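Local atomic coordinates of phosphoribosylaminoimidazole carboxylase (Bombyx mori, PDB entry 4JA0), a protein that probably catalyses two steps of purine biosynthesis, carboxylation of aminoimidazole ribonucleotide and condensation of the product with aspartate to give SAICAR. Residues K152-N156 with G157-G161; V228-Q231 with V232-L236; D361-S364 with S365-V368. All coordinates share one frame; numbering follows the deposited sequence.

How the contacts relate
All three contacts are local, each made within one continuous run of chain, but their settings differ. Contacts 1 and 2 belong to the SAICAR synthetase part, their centres about 35 Å apart and their nearest atoms about 21 Å apart; contact 3 belongs to the AIR carboxylase part, its centre about 60 Å from that of contact 2. Contact 1 is a surface hairpin held by backbone bonds and water. Contact 2, partly buried, relies on amide, guanidinium and ammonium groups at a helix start. Contact 3 is buried, combining an apolar patch on a tryptophan with serine bonds, and it alone is touched by other subunits.

Contact 1. Residues K152-N156 with G157-G161; sequences KFNYN and GLLIG
Tyr155 and Leu158 form the antiparallel hydrogen-bonded pair that closes this tight hairpin: Tyr155 N donates to Leu158 O at 3.0 Å, and Leu158 N returns a bond to Tyr155 O. One step out, Asn154 and Leu159 are the non-hydrogen-bonded pair, their CA atoms 4.3 Å apart. Ile160 N then reaches Phe153 O at 3.1 Å in a nearly straight bond (N-H...O 171°), while Ile160 CG1 lies 4.4 Å from Phe153 CB. Water takes over where direct bonding stops: one molecule accepts from Phe153 N at 2.8 Å and donates to Ile160 O at 2.9 Å.

A second water donates to Asn154 OD1 and accepts from Gly157 N at 3.1 Å, tying the side-chain amide to the turn. With Asn154 CG anti to the backbone N (chi1 -167°), OD1 is directed across the hairpin, 3.6 Å from Leu158 O. The reversal itself is a type I' turn with Asn156 and Gly157 at its corners, both with positive phi, a backbone shape that glycine adopts easily at Gly157.

Asn156 ND2 is anchored on Val199 O. In sequence the hairpin links helix 145-150 to helix 162-183; in space, Tyr155 and Leu158 share the sheet face that meets Val199 of strand 188-200, and Ile160 packs on Val165 and Met168 of helix 162-183.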
# COMPACT_ATOMS: atom_id res chain seq x y z
N LYS A 152 -24.44 41.69 29.88
CA LYS A 152 -23.87 40.90 30.96
C LYS A 152 -24.90 40.34 31.96
O LYS A 152 -24.77 40.57 33.17
CB LYS A 152 -22.78 41.69 31.68
CG LYS A 152 -21.46 41.72 30.91
CD LYS A 152 -20.49 42.73 31.50
CE LYS A 152 -19.22 42.82 30.65
NZ LYS A 152 -18.28 43.87 31.17
N PHE A 153 -25.92 39.65 31.44
CA PHE A 153 -26.90 38.96 32.27
C PHE A 153 -26.21 37.85 33.08
O PHE A 153 -25.25 37.24 32.61
CB PHE A 153 -27.99 38.34 31.40
CG PHE A 153 -28.87 39.33 30.71
CD1 PHE A 153 -28.93 39.37 29.32
CD2 PHE A 153 -29.65 40.22 31.43
CE1 PHE A 153 -29.76 40.30 28.66
CE2 PHE A 153 -30.48 41.13 30.78
CZ PHE A 153 -30.53 41.17 29.40
N ASN A 154 -26.70 37.60 34.29
CA ASN A 154 -26.08 36.59 35.14
C ASN A 154 -27.17 35.90 35.95
O ASN A 154 -27.85 36.52 36.76
CB ASN A 154 -25.01 37.24 36.05
CG ASN A 154 -24.10 36.21 36.76
OD1 ASN A 154 -24.46 35.04 36.90
ND2 ASN A 154 -22.93 36.66 37.21
N TYR A 155 -27.33 34.60 35.71
CA TYR A 155 -28.39 33.83 36.35
C TYR A 155 -27.86 32.53 36.88
O TYR A 155 -27.11 31.84 36.19
CB TYR A 155 -29.52 33.56 35.36
CG TYR A 155 -30.17 34.83 34.88
CD1 TYR A 155 -31.05 35.52 35.71
CD2 TYR A 155 -29.89 35.36 33.62
CE1 TYR A 155 -31.64 36.67 35.30
CE2 TYR A 155 -30.47 36.52 33.20
CZ TYR A 155 -31.35 37.18 34.05
OH TYR A 155 -31.96 38.35 33.65
N ASN A 156 -28.22 32.22 38.13
CA ASN A 156 -27.81 30.98 38.78
C ASN A 156 -26.33 30.65 38.56
O ASN A 156 -25.97 29.49 38.39
CB ASN A 156 -28.71 29.81 38.38
CG ASN A 156 -29.96 29.68 39.28
OD1 ASN A 156 -29.86 29.71 40.52
ND2 ASN A 156 -31.13 29.53 38.66
N GLY A 157 -25.50 31.70 38.54
CA GLY A 157 -24.06 31.54 38.42
C GLY A 157 -23.59 31.41 36.99
O GLY A 157 -22.40 31.32 36.72
N LEU A 158 -24.54 31.39 36.07
CA LEU A 158 -24.19 31.32 34.66
C LEU A 158 -24.27 32.71 34.06
O LEU A 158 -25.35 33.29 33.92
CB LEU A 158 -25.11 30.35 33.91
CG LEU A 158 -24.77 30.22 32.43
CD1 LEU A 158 -23.42 29.55 32.24
CD2 LEU A 158 -25.85 29.50 31.68
N LEU A 159 -23.12 33.24 33.73
CA LEU A 159 -23.05 34.48 33.00
C LEU A 159 -23.25 34.18 31.51
O LEU A 159 -22.61 33.28 30.94
CB LEU A 159 -21.70 35.15 33.29
CG LEU A 159 -21.41 36.47 32.62
CD1 LEU A 159 -20.62 37.39 33.55
CD2 LEU A 159 -20.61 36.18 31.36
N ILE A 160 -24.14 34.93 30.87
CA ILE A 160 -24.48 34.70 29.46
C ILE A 160 -23.56 35.41 28.50
O ILE A 160 -23.68 36.64 28.29
CB ILE A 160 -25.93 35.13 29.16
CG1 ILE A 160 -26.91 34.31 29.99
CG2 ILE A 160 -26.25 35.00 27.67
CD1 ILE A 160 -28.19 34.08 29.28
N GLY A 161 -22.64 34.66 27.91
CA GLY A 161 -21.73 35.20 26.91
C GLY A 161 -22.09 34.65 25.53
O GLY A 161 -23.12 33.97 25.38
O HOH W 1 -25.53 38.75 28.86
O HOH W 2 -26.01 34.59 39.55

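Contact 2. Residues V228-Q231 with V232-L236; sequences VDKQ and VYRNL
The side-chain amide of Gln231 works in two directions, accepting from Arg234 at OE1 and donating to Asn235 at NE2. Its chain is bent at the second torsion (chi2 57°), which folds the amide back over the first helical turn. Arg234 NH1 lies 3.0 Å from Gln231 OE1, and the two side chains cross at about a right angle although their flat groups are only 28° from parallel. Asn235 presents OD1 at 3.2 Å from Gln231 NE2 with its amide turned much further, 62° from that of Gln231. Neither bond is coplanar: each acceptor is tilted out of the donor's plane.

Lys230 also runs across Arg234 at about a right angle, but meets a face. Its CD stands 3.8 Å above the guanidinium plane, displaced toward the rim. Lys230 NZ and Arg234 NH2 come within 3.9 Å of each other; Lys230 NZ and Arg234 NE both form salt bridges to the Asp46 carboxylate, which probably offsets the gathered positive charge and lets them approach. Gln231 OE1 has a further donor in Arg217, so two arginines help to fix the rotation of the amide.

The backbone carries these groups in helical register, with Arg234 N bonded to Lys230 O at 3.2 Å and Asn235 N to Gln231 O at 3.0 Å. Before them, Asp229 OD2 takes a weak bond from Gln231 N at 3.2 Å. A bound sulfate, probably from the crystallisation liquor, lies about 5 Å from the Gln231 side chain. This is the opening turn of the short helix 231-235 in the SAICAR synthetase part, entered through a weak Asx-turn capping bond from Gln231 N to Asp229 OD2.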
# COMPACT_ATOMS: atom_id res chain seq x y z
N VAL A 228 -54.77 29.94 12.38
CA VAL A 228 -55.45 29.36 13.53
C VAL A 228 -54.82 29.84 14.83
O VAL A 228 -55.17 29.38 15.92
CB VAL A 228 -55.41 27.81 13.50
CG1 VAL A 228 -56.57 27.23 14.27
CG2 VAL A 228 -55.49 27.32 12.10
N ASP A 229 -53.86 30.75 14.70
CA ASP A 229 -53.12 31.23 15.87
C ASP A 229 -53.74 32.50 16.46
O ASP A 229 -54.81 32.95 16.05
CB ASP A 229 -51.67 31.50 15.49
CG ASP A 229 -51.56 32.42 14.30
OD1 ASP A 229 -52.14 32.09 13.23
OD2 ASP A 229 -50.91 33.48 14.43
N LYS A 230 -53.03 33.07 17.42
CA LYS A 230 -53.42 34.31 18.10
C LYS A 230 -53.38 35.57 17.20
O LYS A 230 -53.67 36.68 17.65
CB LYS A 230 -52.51 34.47 19.33
CG LYS A 230 -52.89 35.53 20.35
CD LYS A 230 -51.66 35.93 21.15
CE LYS A 230 -51.92 37.15 22.00
NZ LYS A 230 -50.68 37.58 22.69
N GLN A 231 -53.05 35.40 15.92
CA GLN A 231 -53.09 36.53 15.00
C GLN A 231 -54.55 36.90 14.71
O GLN A 231 -54.86 38.06 14.43
CB GLN A 231 -52.34 36.21 13.71
CG GLN A 231 -52.04 37.44 12.84
CD GLN A 231 -51.24 38.51 13.59
OE1 GLN A 231 -50.38 38.19 14.42
NE2 GLN A 231 -51.52 39.78 13.30
N VAL A 232 -55.43 35.90 14.76
CA VAL A 232 -56.85 36.12 14.55
C VAL A 232 -57.37 37.12 15.58
O VAL A 232 -58.14 38.04 15.25
CB VAL A 232 -57.64 34.80 14.67
CG1 VAL A 232 -59.13 35.06 14.80
CG2 VAL A 232 -57.36 33.91 13.46
N TYR A 233 -56.92 36.94 16.82
CA TYR A 233 -57.31 37.83 17.90
C TYR A 233 -56.69 39.23 17.73
O TYR A 233 -57.34 40.24 17.99
CB TYR A 233 -56.96 37.21 19.25
CG TYR A 233 -57.24 38.10 20.44
CD1 TYR A 233 -56.20 38.71 21.14
CD2 TYR A 233 -58.54 38.34 20.87
CE1 TYR A 233 -56.45 39.52 22.22
CE2 TYR A 233 -58.81 39.17 21.96
CZ TYR A 233 -57.75 39.75 22.63
OH TYR A 233 -57.98 40.57 23.72
N ARG A 234 -55.43 39.30 17.29
CA ARG A 234 -54.78 40.59 17.07
C ARG A 234 -55.47 41.42 15.99
O ARG A 234 -55.57 42.65 16.11
CB ARG A 234 -53.31 40.40 16.68
CG ARG A 234 -52.43 39.85 17.77
CD ARG A 234 -51.00 39.72 17.28
NE ARG A 234 -50.13 39.14 18.29
CZ ARG A 234 -49.59 37.92 18.22
NH1 ARG A 234 -49.82 37.15 17.17
NH2 ARG A 234 -48.82 37.49 19.21
N ASN A 235 -55.96 40.75 14.95
CA ASN A 235 -56.56 41.42 13.80
C ASN A 235 -57.86 42.12 14.15
O ASN A 235 -58.32 43.00 13.42
CB ASN A 235 -56.82 40.43 12.66
CG ASN A 235 -55.55 39.89 12.05
OD1 ASN A 235 -54.46 40.45 12.22
ND2 ASN A 235 -55.67 38.78 11.33
N LEU A 236 -58.46 41.72 15.26
CA LEU A 236 -59.72 42.31 15.67
C LEU A 236 -59.51 43.77 16.13
O LEU A 236 -58.77 44.03 17.07
CB LEU A 236 -60.35 41.48 16.79
CG LEU A 236 -60.67 40.02 16.47
CD1 LEU A 236 -61.26 39.32 17.68
CD2 LEU A 236 -61.62 39.93 15.29

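Contact 3. Residues D361-S364 with S365-V368; sequences DIWS and SLSV
The indole of Trp363 carries two aliphatic groups over one face. Leu366 CD1 sits 4.1 Å from the centroid of the six-membered ring and 18° off the ring normal, a CH-pi contact; Ile362 CG2 lies over the same face, above the rim of the five-membered ring at CD1. These two methyls also touch each other, Ile362 CG2 being 3.9 Å from Leu366 CD1. At the edge, near the ring plane, comes Ser367 OG, 4.2 Å from Trp363 CB. Trp363 also packs on Ile378 of the second subunit and Gln360 of the third.

The backbone brings the leucine to the ring. Ile362 O receives two donors from different directions: Leu366 N at 3.0 Å, nearly in line with the C=O bond, and Ser365 N, also 3.0 Å from Ile362 O, lying 60° out of the carbonyl plane. One oxygen thus accepts both bonds of this last turn, ahead of Leu366, whose psi is no longer helical.

Ser364 secures the preceding turn. Its OG lies between the backbone N and the carbonyl carbon (chi1 60°), folded back to donate to Asp361 O at 2.5 Å, an oxygen that accepts from Ser364 N as well. Ser364 OG is also bonded to the backbone N of Asn334, whose ND2 engages Ser365 OG. Replacing Ser364 by an alanine would probably leave Asn334 N without this acceptor and Asp361 O with one donor fewer.

Leu366 of the second subunit packs on Ile362, and Ser364 meets Ser364 of the third. The segment is a helix end that unwinds after helix 358-361 into the loop leading to strand 375-376, the last of the parallel sheet in the AIR carboxylase domain, and lies where subunits meet in the eight-chain assembly, as in the octamers of the PurE family.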
# COMPACT_ATOMS: atom_id res chain seq x y z
N ASP A 361 -8.90 -5.45 3.45
CA ASP A 361 -10.20 -6.09 3.31
C ASP A 361 -11.34 -5.19 2.93
O ASP A 361 -12.37 -5.66 2.46
CB ASP A 361 -10.55 -6.83 4.59
CG ASP A 361 -9.72 -8.08 4.78
OD1 ASP A 361 -9.22 -8.62 3.76
OD2 ASP A 361 -9.56 -8.48 5.95
N ILE A 362 -11.19 -3.89 3.15
CA ILE A 362 -12.32 -3.01 2.93
C ILE A 362 -12.71 -2.95 1.46
O ILE A 362 -13.84 -2.61 1.14
CB ILE A 362 -12.08 -1.59 3.45
CG1 ILE A 362 -13.45 -0.92 3.62
CG2 ILE A 362 -11.17 -0.82 2.51
CD1 ILE A 362 -13.39 0.47 3.96
N TRP A 363 -11.80 -3.32 0.57
CA TRP A 363 -12.12 -3.24 -0.84
C TRP A 363 -13.07 -4.34 -1.25
O TRP A 363 -13.62 -4.30 -2.33
CB TRP A 363 -10.86 -3.30 -1.68
CG TRP A 363 -10.01 -2.11 -1.49
CD1 TRP A 363 -8.93 -2.00 -0.65
CD2 TRP A 363 -10.18 -0.84 -2.11
NE1 TRP A 363 -8.40 -0.72 -0.74
CE2 TRP A 363 -9.15 0.00 -1.63
CE3 TRP A 363 -11.09 -0.33 -3.03
CZ2 TRP A 363 -9.02 1.32 -2.04
CZ3 TRP A 363 -10.95 0.97 -3.45
CH2 TRP A 363 -9.94 1.79 -2.95
N SER A 364 -13.29 -5.31 -0.37
CA SER A 364 -14.27 -6.37 -0.64
C SER A 364 -15.67 -5.82 -0.41
O SER A 364 -16.64 -6.37 -0.92
CB SER A 364 -14.03 -7.59 0.25
OG SER A 364 -14.11 -7.27 1.63
N SER A 365 -15.75 -4.75 0.39
CA SER A 365 -16.99 -4.02 0.67
C SER A 365 -17.22 -2.96 -0.39
O SER A 365 -18.25 -2.96 -1.05
CB SER A 365 -16.90 -3.34 2.03
OG SER A 365 -16.80 -4.29 3.06
N LEU A 366 -16.26 -2.07 -0.55
CA LEU A 366 -16.24 -1.14 -1.67
C LEU A 366 -16.08 -1.95 -2.93
O LEU A 366 -15.96 -3.17 -2.87
CB LEU A 366 -15.05 -0.21 -1.54
CG LEU A 366 -14.83 0.53 -0.22
CD1 LEU A 366 -13.38 0.98 -0.13
CD2 LEU A 366 -15.77 1.71 -0.15
N SER A 367 -16.10 -1.29 -4.08
CA SER A 367 -15.80 -1.99 -5.35
C SER A 367 -16.66 -3.24 -5.51
O SER A 367 -16.16 -4.38 -5.60
CB SER A 367 -14.30 -2.32 -5.56
OG SER A 367 -13.80 -3.25 -4.63
N VAL A 368 -17.96 -3.01 -5.52
CA VAL A 368 -18.92 -4.05 -5.78
C VAL A 368 -19.10 -4.18 -7.30
O VAL A 368 -18.71 -3.30 -8.06
CB VAL A 368 -20.26 -3.67 -5.13
CG1 VAL A 368 -20.20 -3.87 -3.62
CG2 VAL A 368 -20.62 -2.24 -5.47